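Local coordinates for protein trans-4-hydroxy-L-proline dehydratase (Clostridioides difficile 70-100-2010, PDB 6VXC) that catalyses, by glycyl radical chemistry, the dehydration of trans-4-hydroxy-L-proline to (S)-1-pyrroline-5-carboxylate in the anaerobic breakdown of hydroxyproline, at residues Asn216-Cys228 and Thr546-Arg560. Numbering follows the deposited sequence.
Sequences NKKADLEAMAIAC and TIVDDCIEKGKDYQR
Asp220 of helix 214-248 meets Arg560 in a side-on salt bridge, beside the Schellman motif that ends helix 551-554. This structural packing joins a long helix to a short helix and loop of the pyruvate formate lyase-like region, away from the predicted active site. NE and NH2 of Arg560 both bind one oxygen, Asp220 OD2, each at 2.9 Å. NE uses the syn lone pair of that oxygen, while NH2 comes from above the carboxylate plane. Neither hydrogen bond is straight, and the two flat groups are turned 38° apart. The backbone N of Asp557 is a third donor to Asp220 OD2, 2.9 Å away and 63° out of the carboxylate plane. Three bonds grip one oxygen of a buried acid, which would probably favour its charged form. Asp220 OD1 accepts from a water.

Gly555, the positive-phi residue of the Schellman motif, lies close against helix 214-248. Its O receives a CA-H...O contact from Lys217 CA at 3.2 Å, and Leu221 CG packs on its CA. Lys217 CD lies 3.2 Å from Lys554 O, and Lys217 NZ goes on to Asp211 and Asp213. Met224 SD rests 3.9 Å from Ile552 CG1. Met224 CE lies near Cys551 O and Lys556 O, and Met224 CB touches Thr546 CG2. Helix 192-205 packs here, with Ile199 on Met224 and Cys228.

A second shell borders the donors. Lys556 CG lies over one guanidinium face of Arg560, 3.7 Å above its plane. Asp557 OD2 accepts from Cys541 N and, in an Asx turn, from Gln559 N at 2.9 Å.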
ATOM      1  N   ASN A 216      31.469  -7.930   2.976  1.00 15.80           N
ATOM      2  CA  ASN A 216      30.025  -7.721   3.007  1.00 17.88           C
ATOM      3  C   ASN A 216      29.434  -7.791   1.610  1.00 14.15           C
ATOM      4  O   ASN A 216      28.337  -8.314   1.420  1.00 15.61           O
ATOM      5  CB  ASN A 216      29.692  -6.371   3.650  1.00 15.64           C
ATOM      6  CG  ASN A 216      30.166  -6.277   5.091  1.00 22.35           C
ATOM      7  OD1 ASN A 216      30.120  -7.243   5.848  1.00 19.27           O
ATOM      8  ND2 ASN A 216      30.632  -5.103   5.467  1.00 23.63           N
ATOM      9  N   LYS A 217      30.142  -7.249   0.620  1.00 17.12           N
ATOM     10  CA  LYS A 217      29.668  -7.345  -0.753  1.00 15.29           C
ATOM     11  C   LYS A 217      29.575  -8.797  -1.199  1.00 16.37           C
ATOM     12  O   LYS A 217      28.585  -9.202  -1.824  1.00 13.88           O
ATOM     13  CB  LYS A 217      30.592  -6.567  -1.683  1.00 14.95           C
ATOM     14  CG  LYS A 217      30.721  -5.076  -1.372  1.00 19.04           C
ATOM     15  CD  LYS A 217      30.921  -4.309  -2.652  1.00 17.26           C
ATOM     16  CE  LYS A 217      32.073  -3.339  -2.625  1.00 21.67           C
ATOM     17  NZ  LYS A 217      31.982  -2.213  -1.683  1.00 20.63           N
ATOM     18  N   LYS A 218      30.596  -9.599  -0.867  1.00 16.65           N
ATOM     19  CA  LYS A 218      30.623 -10.998  -1.282  1.00 14.54           C
ATOM     20  C   LYS A 218      29.452 -11.779  -0.707  1.00 14.53           C
ATOM     21  O   LYS A 218      28.815 -12.563  -1.418  1.00 14.91           O
ATOM     22  CB  LYS A 218      31.945 -11.646  -0.862  1.00 15.18           C
ATOM     23  CG  LYS A 218      32.155 -13.053  -1.400  1.00 18.86           C
ATOM     24  CD  LYS A 218      33.384 -13.715  -0.768  1.00 26.93           C
ATOM     25  CE  LYS A 218      33.606 -15.131  -1.274  1.00 32.10           C
ATOM     26  NZ  LYS A 218      34.190 -15.103  -2.645  1.00 41.49           N
ATOM     27  N   ALA A 219      29.156 -11.578   0.584  1.00 14.21           N
ATOM     28  CA  ALA A 219      28.047 -12.280   1.222  1.00 14.23           C
ATOM     29  C   ALA A 219      26.718 -11.944   0.540  1.00 16.04           C
ATOM     30  O   ALA A 219      25.915 -12.841   0.250  1.00 15.87           O
ATOM     31  CB  ALA A 219      28.006 -11.934   2.714  1.00 16.76           C
ATOM     32  N   ASP A 220      26.479 -10.659   0.256  1.00 15.54           N
ATOM     33  CA  ASP A 220      25.240 -10.268  -0.428  1.00 12.59           C
ATOM     34  C   ASP A 220      25.194 -10.793  -1.865  1.00 12.98           C
ATOM     35  O   ASP A 220      24.155 -11.267  -2.315  1.00 16.29           O
ATOM     36  CB  ASP A 220      25.089  -8.742  -0.442  1.00 13.76           C
ATOM     37  CG  ASP A 220      24.532  -8.170   0.867  1.00 18.23           C
ATOM     38  OD1 ASP A 220      24.018  -8.941   1.708  1.00 20.34           O
ATOM     39  OD2 ASP A 220      24.608  -6.929   1.037  1.00 19.54           O
ATOM     40  N   LEU A 221      26.306 -10.707  -2.600  1.00 16.33           N
ATOM     41  CA  LEU A 221      26.333 -11.173  -3.989  1.00 15.84           C
ATOM     42  C   LEU A 221      26.185 -12.693  -4.066  1.00 15.65           C
ATOM     43  O   LEU A 221      25.478 -13.210  -4.937  1.00 14.89           O
ATOM     44  CB  LEU A 221      27.634 -10.715  -4.655  1.00 11.79           C
ATOM     45  CG  LEU A 221      27.694  -9.211  -4.935  1.00 16.18           C
ATOM     46  CD1 LEU A 221      29.111  -8.736  -5.106  1.00 15.05           C
ATOM     47  CD2 LEU A 221      26.876  -8.847  -6.179  1.00 13.64           C
ATOM     48  N   GLU A 222      26.844 -13.425  -3.164  1.00 16.53           N
ATOM     49  CA  GLU A 222      26.650 -14.876  -3.124  1.00 17.33           C
ATOM     50  C   GLU A 222      25.187 -15.230  -2.890  1.00 13.95           C
ATOM     51  O   GLU A 222      24.665 -16.174  -3.492  1.00 17.13           O
ATOM     52  CB  GLU A 222      27.518 -15.526  -2.038  1.00 18.82           C
ATOM     53  CG  GLU A 222      28.979 -15.617  -2.355  1.00 24.69           C
ATOM     54  CD  GLU A 222      29.793 -16.342  -1.270  1.00 26.10           C
ATOM     55  OE1 GLU A 222      30.904 -16.804  -1.603  1.00 34.15           O
ATOM     56  OE2 GLU A 222      29.328 -16.469  -0.113  1.00 23.91           O
ATOM     57  N   ALA A 223      24.515 -14.508  -1.992  1.00 15.05           N
ATOM     58  CA  ALA A 223      23.101 -14.770  -1.769  1.00 13.26           C
ATOM     59  C   ALA A 223      22.278 -14.485  -3.024  1.00 13.25           C
ATOM     60  O   ALA A 223      21.357 -15.236  -3.356  1.00 14.29           O
ATOM     61  CB  ALA A 223      22.595 -13.945  -0.586  1.00 14.16           C
ATOM     62  N   MET A 224      22.587 -13.392  -3.724  1.00 15.62           N
ATOM     63  CA  MET A 224      21.849 -13.070  -4.942  1.00 15.06           C
ATOM     64  C   MET A 224      21.987 -14.172  -5.978  1.00 14.09           C
ATOM     65  O   MET A 224      21.020 -14.496  -6.680  1.00 17.40           O
ATOM     66  CB  MET A 224      22.311 -11.726  -5.509  1.00 13.71           C
ATOM     67  CG  MET A 224      21.897 -10.529  -4.673  1.00 12.64           C
ATOM     68  SD  MET A 224      22.498  -8.995  -5.392  1.00 18.13           S
ATOM     69  CE  MET A 224      23.141  -8.187  -3.955  1.00 13.45           C
ATOM     70  N   ALA A 225      23.187 -14.753  -6.095  1.00 16.29           N
ATOM     71  CA  ALA A 225      23.413 -15.838  -7.050  1.00 13.25           C
ATOM     72  C   ALA A 225      22.564 -17.060  -6.719  1.00 14.61           C
ATOM     73  O   ALA A 225      22.014 -17.714  -7.616  1.00 17.13           O
ATOM     74  CB  ALA A 225      24.899 -16.205  -7.083  1.00 15.25           C
ATOM     75  N   ILE A 226      22.456 -17.388  -5.437  1.00 14.52           N
ATOM     76  CA  ILE A 226      21.606 -18.497  -5.030  1.00 15.65           C
ATOM     77  C   ILE A 226      20.141 -18.194  -5.336  1.00 15.68           C
ATOM     78  O   ILE A 226      19.389 -19.076  -5.753  1.00 14.71           O
ATOM     79  CB  ILE A 226      21.842 -18.816  -3.541  1.00 12.24           C
ATOM     80  CG1 ILE A 226      23.273 -19.375  -3.347  1.00 17.70           C
ATOM     81  CG2 ILE A 226      20.774 -19.762  -3.038  1.00 12.97           C
ATOM     82  CD1 ILE A 226      23.754 -19.387  -1.900  1.00 17.35           C
ATOM     83  N   ALA A 227      19.715 -16.946  -5.131  1.00 15.90           N
ATOM     84  CA  ALA A 227      18.346 -16.569  -5.475  1.00 14.95           C
ATOM     85  C   ALA A 227      18.072 -16.746  -6.969  1.00 14.93           C
ATOM     86  O   ALA A 227      16.974 -17.163  -7.358  1.00 18.12           O
ATOM     87  CB  ALA A 227      18.079 -15.126  -5.037  1.00 12.96           C
ATOM     88  N   CYS A 228      19.051 -16.419  -7.821  1.00 16.14           N
ATOM     89  CA  CYS A 228      18.894 -16.639  -9.262  1.00 18.37           C
ATOM     90  C   CYS A 228      18.670 -18.113  -9.572  1.00 17.36           C
ATOM     91  O   CYS A 228      17.788 -18.465 -10.366  1.00 17.46           O
ATOM     92  CB  CYS A 228      20.119 -16.133 -10.030  1.00 13.85           C
ATOM     93  SG  CYS A 228      20.377 -14.342 -10.066  1.00 17.98           S
ATOM     94  N   THR A 546      18.205  -8.694  -6.735  1.00 12.98           N
ATOM     95  CA  THR A 546      18.677  -8.982  -8.088  1.00 12.19           C
ATOM     96  C   THR A 546      18.006  -8.111  -9.141  1.00 14.67           C
ATOM     97  O   THR A 546      18.576  -7.925 -10.218  1.00 14.53           O
ATOM     98  CB  THR A 546      18.455 -10.455  -8.459  1.00 14.08           C
ATOM     99  OG1 THR A 546      17.045 -10.736  -8.485  1.00 16.89           O
ATOM    100  CG2 THR A 546      19.183 -11.412  -7.472  1.00 12.73           C
ATOM    101  N   ILE A 547      16.829  -7.552  -8.861  1.00 13.50           N
ATOM    102  CA  ILE A 547      16.078  -6.837  -9.881  1.00 14.84           C
ATOM    103  C   ILE A 547      15.904  -5.354  -9.559  1.00 15.27           C
ATOM    104  O   ILE A 547      15.113  -4.685 -10.206  1.00 15.65           O
ATOM    105  CB  ILE A 547      14.706  -7.496 -10.126  1.00 13.54           C
ATOM    106  CG1 ILE A 547      13.914  -7.522  -8.824  1.00 12.27           C
ATOM    107  CG2 ILE A 547      14.877  -8.885 -10.761  1.00 14.08           C
ATOM    108  CD1 ILE A 547      12.461  -7.916  -8.990  1.00 15.29           C
ATOM    109  N   VAL A 548      16.601  -4.865  -8.565  1.00 12.64           N
ATOM    110  CA  VAL A 548      16.507  -3.497  -8.197  1.00 11.05           C
ATOM    111  C   VAL A 548      17.807  -2.743  -8.406  1.00 12.75           C
ATOM    112  O   VAL A 548      18.819  -3.074  -7.824  1.00 18.33           O
ATOM    113  CB  VAL A 548      16.080  -3.312  -6.730  1.00 11.07           C
ATOM    114  CG1 VAL A 548      16.287  -1.877  -6.315  1.00 15.31           C
ATOM    115  CG2 VAL A 548      14.688  -3.790  -6.451  1.00 11.37           C
ATOM    116  N   ASP A 549      17.734  -1.704  -9.211  1.00 15.31           N
ATOM    117  CA  ASP A 549      18.865  -0.867  -9.444  1.00 13.97           C
ATOM    118  C   ASP A 549      19.500  -0.257  -8.225  1.00 14.35           C
ATOM    119  O   ASP A 549      18.946   0.449  -7.452  1.00 13.23           O
ATOM    120  CB  ASP A 549      18.677   0.200 -10.484  1.00 14.61           C
ATOM    121  CG  ASP A 549      18.643  -0.342 -11.876  1.00 19.59           C
ATOM    122  OD1 ASP A 549      19.215  -1.366 -12.129  1.00 22.12           O
ATOM    123  OD2 ASP A 549      18.053   0.302 -12.689  1.00 20.87           O
ATOM    124  N   ASP A 550      20.734  -0.629  -8.421  1.00 13.82           N
ATOM    125  CA  ASP A 550      22.050  -0.642  -7.981  1.00 15.58           C
ATOM    126  C   ASP A 550      22.503  -1.762  -7.076  1.00 13.04           C
ATOM    127  O   ASP A 550      23.646  -1.791  -6.805  1.00 16.13           O
ATOM    128  CB  ASP A 550      22.833   0.666  -8.042  1.00 15.29           C
ATOM    129  CG  ASP A 550      22.278   1.660  -9.043  1.00 17.55           C
ATOM    130  OD1 ASP A 550      21.903   1.311 -10.133  1.00 18.83           O
ATOM    131  OD2 ASP A 550      22.207   2.799  -8.688  1.00 18.72           O
ATOM    132  N   CYS A 551      21.639  -2.739  -6.756  1.00 15.27           N
ATOM    133  CA  CYS A 551      22.109  -3.661  -5.726  1.00 14.62           C
ATOM    134  C   CYS A 551      23.288  -4.494  -6.221  1.00 15.14           C
ATOM    135  O   CYS A 551      24.289  -4.640  -5.512  1.00 16.23           O
ATOM    136  CB  CYS A 551      20.963  -4.566  -5.255  1.00 12.20           C
ATOM    137  SG  CYS A 551      19.591  -3.660  -4.467  1.00 17.04           S
ATOM    138  N   ILE A 552      23.196  -5.037  -7.442  1.00 16.20           N
ATOM    139  CA  ILE A 552      24.284  -5.869  -7.967  1.00 16.87           C
ATOM    140  C   ILE A 552      25.556  -5.045  -8.128  1.00 18.91           C
ATOM    141  O   ILE A 552      26.631  -5.430  -7.647  1.00 18.20           O
ATOM    142  CB  ILE A 552      23.861  -6.549  -9.291  1.00 16.50           C
ATOM    143  CG1 ILE A 552      22.788  -7.615  -9.033  1.00 15.45           C
ATOM    144  CG2 ILE A 552      25.063  -7.129 -10.036  1.00 17.47           C
ATOM    145  CD1 ILE A 552      22.170  -8.232 -10.294  1.00 14.28           C
ATOM    146  N   GLU A 553      25.446  -3.884  -8.772  1.00 16.29           N
ATOM    147  CA  GLU A 553      26.610  -3.022  -8.980  1.00 18.36           C
ATOM    148  C   GLU A 553      27.253  -2.606  -7.660  1.00 18.18           C
ATOM    149  O   GLU A 553      28.485  -2.593  -7.539  1.00 16.10           O
ATOM    150  CB  GLU A 553      26.197  -1.794  -9.796  1.00 20.90           C
ATOM    151  CG  GLU A 553      27.267  -0.744 -10.002  1.00 28.46           C
ATOM    152  CD  GLU A 553      26.773   0.445 -10.835  1.00 37.52           C
ATOM    153  OE1 GLU A 553      25.645   0.382 -11.368  1.00 38.07           O
ATOM    154  OE2 GLU A 553      27.507   1.451 -10.940  1.00 46.13           O
ATOM    155  N   LYS A 554      26.435  -2.253  -6.662  1.00 20.93           N
ATOM    156  CA  LYS A 554      26.959  -1.865  -5.356  1.00 16.87           C
ATOM    157  C   LYS A 554      27.445  -3.049  -4.538  1.00 15.89           C
ATOM    158  O   LYS A 554      28.214  -2.855  -3.591  1.00 18.60           O
ATOM    159  CB  LYS A 554      25.889  -1.148  -4.528  1.00 15.91           C
ATOM    160  CG  LYS A 554      25.494   0.244  -4.974  1.00 13.06           C
ATOM    161  CD  LYS A 554      24.442   0.769  -4.019  1.00 14.80           C
ATOM    162  CE  LYS A 554      24.017   2.188  -4.316  1.00 14.23           C
ATOM    163  NZ  LYS A 554      23.035   2.649  -3.273  1.00 17.66           N
ATOM    164  N   GLY A 555      27.029  -4.259  -4.886  1.00 15.11           N
ATOM    165  CA  GLY A 555      27.207  -5.407  -4.027  1.00 16.90           C
ATOM    166  C   GLY A 555      26.567  -5.210  -2.672  1.00 14.92           C
ATOM    167  O   GLY A 555      27.180  -5.489  -1.638  1.00 16.31           O
ATOM    168  N   LYS A 556      25.313  -4.758  -2.670  1.00 17.04           N
ATOM    169  CA  LYS A 556      24.622  -4.374  -1.448  1.00 13.99           C
ATOM    170  C   LYS A 556      23.148  -4.748  -1.541  1.00 16.46           C
ATOM    171  O   LYS A 556      22.463  -4.395  -2.511  1.00 15.92           O
ATOM    172  CB  LYS A 556      24.776  -2.877  -1.180  1.00 13.01           C
ATOM    173  CG  LYS A 556      24.188  -2.458   0.156  1.00 17.13           C
ATOM    174  CD  LYS A 556      24.251  -0.956   0.368  1.00 19.69           C
ATOM    175  CE  LYS A 556      25.655  -0.480   0.672  1.00 22.72           C
ATOM    176  NZ  LYS A 556      25.616   0.922   1.203  1.00 30.99           N
ATOM    177  N   ASP A 557      22.678  -5.468  -0.528  1.00 13.67           N
ATOM    178  CA  ASP A 557      21.313  -5.966  -0.504  1.00 13.16           C
ATOM    179  C   ASP A 557      20.302  -4.808  -0.465  1.00 12.45           C
ATOM    180  O   ASP A 557      20.536  -3.758   0.143  1.00 14.52           O
ATOM    181  CB  ASP A 557      21.126  -6.880   0.702  1.00 13.25           C
ATOM    182  CG  ASP A 557      19.795  -7.601   0.689  1.00 16.10           C
ATOM    183  OD1 ASP A 557      19.667  -8.599  -0.045  1.00 17.43           O
ATOM    184  OD2 ASP A 557      18.868  -7.144   1.391  1.00 17.94           O
ATOM    185  N   TYR A 558      19.156  -5.029  -1.107  1.00 13.50           N
ATOM    186  CA  TYR A 558      18.089  -4.026  -1.133  1.00 11.36           C
ATOM    187  C   TYR A 558      17.674  -3.605   0.271  1.00 14.67           C
ATOM    188  O   TYR A 558      17.384  -2.429   0.512  1.00 15.20           O
ATOM    189  CB  TYR A 558      16.894  -4.584  -1.917  1.00 11.54           C
ATOM    190  CG  TYR A 558      15.632  -3.750  -1.893  1.00 16.05           C
ATOM    191  CD1 TYR A 558      15.432  -2.733  -2.806  1.00 14.71           C
ATOM    192  CD2 TYR A 558      14.612  -4.033  -0.993  1.00 18.84           C
ATOM    193  CE1 TYR A 558      14.262  -1.984  -2.797  1.00 14.56           C
ATOM    194  CE2 TYR A 558      13.452  -3.297  -0.975  1.00 21.14           C
ATOM    195  CZ  TYR A 558      13.281  -2.279  -1.872  1.00 17.54           C
ATOM    196  OH  TYR A 558      12.113  -1.569  -1.824  1.00 21.86           O
ATOM    197  N   GLN A 559      17.658  -4.545   1.217  1.00 14.19           N
ATOM    198  CA  GLN A 559      17.210  -4.234   2.570  1.00 16.41           C
ATOM    199  C   GLN A 559      18.231  -3.436   3.375  1.00 14.33           C
ATOM    200  O   GLN A 559      17.929  -3.049   4.500  1.00 14.39           O
ATOM    201  CB  GLN A 559      16.850  -5.514   3.322  1.00 15.40           C
ATOM    202  CG  GLN A 559      15.657  -5.388   4.270  1.00 14.33           C
ATOM    203  CD  GLN A 559      14.315  -5.465   3.547  1.00 15.55           C
ATOM    204  OE1 GLN A 559      13.854  -4.486   2.966  1.00 17.25           O
ATOM    205  NE2 GLN A 559      13.685  -6.639   3.582  1.00 13.95           N
ATOM    206  N   ARG A 560      19.417  -3.152   2.846  1.00 14.10           N
ATOM    207  CA  ARG A 560      20.331  -2.315   3.611  1.00 15.12           C
ATOM    208  C   ARG A 560      20.913  -1.188   2.770  1.00 15.88           C
ATOM    209  O   ARG A 560      21.996  -0.687   3.072  1.00 18.91           O
ATOM    210  CB  ARG A 560      21.446  -3.138   4.264  1.00 14.83           C
ATOM    211  CG  ARG A 560      22.484  -3.756   3.332  1.00 16.50           C
ATOM    212  CD  ARG A 560      23.528  -4.572   4.126  1.00 14.36           C
ATOM    213  NE  ARG A 560      24.570  -5.116   3.258  1.00 14.50           N
ATOM    214  CZ  ARG A 560      25.696  -4.486   2.945  1.00 15.41           C
ATOM    215  NH1 ARG A 560      25.946  -3.280   3.434  1.00 14.40           N
ATOM    216  NH2 ARG A 560      26.582  -5.068   2.146  1.00 16.43           N
TER
HETATM  217  O   HOH W   1      22.801  -7.844   3.777  1.00 18.95           O
HETATM  218  O   HOH W   2      21.653 -10.206  -0.351  1.00 21.37           O